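Local coordinates for putative low molecular weight protein-tyrosine-phosphatase slr0328 (Synechocystis sp., PDB 5O7B) that probably hydrolyses phosphotyrosine in proteins to tyrosine and phosphate, at residues F146-V149 / I150-L153. Numbering follows the deposited sequence.
Sequences FEHV and IDLL
The imidazole of His148 carries Leu152 over one face: CD2 of Leu152 sits 4.2 Å from the ring centroid, 27° off the ring normal, in a CH-pi contact one turn along helix 143-156, an alpha-helix of the low molecular weight phosphotyrosine protein phosphatase fold. CD1 of the same leucine reaches the ND1 side of the ring, 3.6 Å from ND1 of His148. A chi1 of -157° sets CG of His148 anti to the backbone N and beside the carbonyl carbon, the side from which Leu152 reaches the ring. OD2 of Asp151 approaches the imidazole obliquely.

Four successive i to i+4 backbone bonds link the two turns, from Ile150 N to Phe146 O through to Leu153 N to Val149 O. Of these, Asp151 N to Glu147 O is the shortest at 2.8 Å. The carboxylate of Asp151 folds back beside its own backbone N (chi1 -62°), bringing OD1 within 3.1 Å of Glu147 O. Both are acceptors, so that approach is no bond; OD1 instead makes a salt bridge with Lys72.

Val149, Ile150 and Leu153 are buried on another side of the helix. Ile150 and Leu153 pack on helix 26-37 at Ala29, and Val149 meets Met67 of helix 65-68, while Leu152 packs on Phe130 and Pro136. The side chain of Val149 also comes within about 4 Å of that of Arg26, an active-site residue by similarity, which places this part of the helix next to the probable catalytic site. Val149 and Leu153, one turn apart, run alongside each other, CG1 of Val149 3.9 Å from CD1 of Leu153.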
loop_
_atom_site.group_PDB
_atom_site.type_symbol
_atom_site.label_atom_id
_atom_site.label_comp_id
_atom_site.label_asym_id
_atom_site.label_seq_id
_atom_site.Cartn_x
_atom_site.Cartn_y
_atom_site.Cartn_z
ATOM N N PHE A 146 -1.771 -8.001 -9.097
ATOM C CA PHE A 146 -0.877 -7.826 -7.958
ATOM C C PHE A 146 0.442 -7.200 -8.386
ATOM O O PHE A 146 0.997 -6.360 -7.670
ATOM C CB PHE A 146 -0.652 -9.163 -7.260
ATOM C CG PHE A 146 -1.805 -9.583 -6.392
ATOM C CD1 PHE A 146 -2.915 -10.208 -6.943
ATOM C CD2 PHE A 146 -1.792 -9.328 -5.028
ATOM C CE1 PHE A 146 -3.986 -10.584 -6.147
ATOM C CE2 PHE A 146 -2.857 -9.696 -4.229
ATOM C CZ PHE A 146 -3.956 -10.325 -4.789
ATOM N N GLU A 147 0.957 -7.593 -9.555
ATOM C CA GLU A 147 2.184 -6.983 -10.048
ATOM C C GLU A 147 1.958 -5.520 -10.402
ATOM O O GLU A 147 2.847 -4.688 -10.189
ATOM C CB GLU A 147 2.728 -7.756 -11.257
ATOM C CG GLU A 147 2.764 -9.262 -11.091
ATOM C CD GLU A 147 4.144 -9.789 -10.825
ATOM O OE1 GLU A 147 5.050 -8.984 -10.568
ATOM O OE2 GLU A 147 4.333 -11.017 -10.868
ATOM N N HIS A 148 0.770 -5.181 -10.926
ATOM C CA HIS A 148 0.479 -3.780 -11.229
ATOM C C HIS A 148 0.501 -2.930 -9.973
ATOM O O HIS A 148 1.011 -1.806 -9.993
ATOM C CB HIS A 148 -0.871 -3.623 -11.937
ATOM C CG HIS A 148 -0.984 -2.352 -12.736
ATOM N ND1 HIS A 148 -1.910 -1.371 -12.456
ATOM C CD2 HIS A 148 -0.273 -1.898 -13.798
ATOM C CE1 HIS A 148 -1.773 -0.372 -13.315
ATOM N NE2 HIS A 148 -0.787 -0.667 -14.141
ATOM N N VAL A 149 -0.063 -3.439 -8.874
ATOM C CA VAL A 149 0.031 -2.732 -7.597
ATOM C C VAL A 149 1.489 -2.423 -7.279
ATOM O O VAL A 149 1.843 -1.288 -6.938
ATOM C CB VAL A 149 -0.633 -3.552 -6.476
ATOM C CG1 VAL A 149 -0.256 -2.999 -5.115
ATOM C CG2 VAL A 149 -2.150 -3.572 -6.647
ATOM N N ILE A 150 2.361 -3.419 -7.427
ATOM C CA ILE A 150 3.778 -3.210 -7.137
ATOM C C ILE A 150 4.384 -2.197 -8.101
ATOM O O ILE A 150 5.159 -1.321 -7.694
ATOM C CB ILE A 150 4.533 -4.552 -7.167
ATOM C CG1 ILE A 150 3.874 -5.549 -6.206
ATOM C CG2 ILE A 150 6.014 -4.352 -6.859
ATOM C CD1 ILE A 150 4.310 -5.390 -4.755
ATOM N N ASP A 151 4.039 -2.297 -9.388
ATOM C CA ASP A 151 4.513 -1.338 -10.384
ATOM C C ASP A 151 4.173 0.094 -9.995
ATOM O O ASP A 151 4.996 1.007 -10.155
ATOM C CB ASP A 151 3.898 -1.654 -11.747
ATOM C CG ASP A 151 4.289 -3.014 -12.267
ATOM O OD1 ASP A 151 5.293 -3.569 -11.781
ATOM O OD2 ASP A 151 3.585 -3.524 -13.165
ATOM N N LEU A 152 2.949 0.313 -9.504
ATOM C CA LEU A 152 2.522 1.660 -9.147
ATOM C C LEU A 152 3.237 2.154 -7.900
ATOM O O LEU A 152 3.553 3.347 -7.803
ATOM C CB LEU A 152 0.996 1.704 -8.958
ATOM C CG LEU A 152 0.199 1.186 -10.166
ATOM C CD1 LEU A 152 -1.305 1.138 -9.952
ATOM C CD2 LEU A 152 0.505 2.028 -11.375
ATOM N N LEU A 153 3.516 1.252 -6.950
ATOM C CA LEU A 153 4.170 1.648 -5.712
ATOM C C LEU A 153 5.661 1.883 -5.897
ATOM O O LEU A 153 6.232 2.738 -5.218
ATOM C CB LEU A 153 3.928 0.597 -4.626
ATOM C CG LEU A 153 2.481 0.521 -4.134
ATOM C CD1 LEU A 153 2.264 -0.688 -3.248
ATOM C CD2 LEU A 153 2.076 1.796 -3.406
#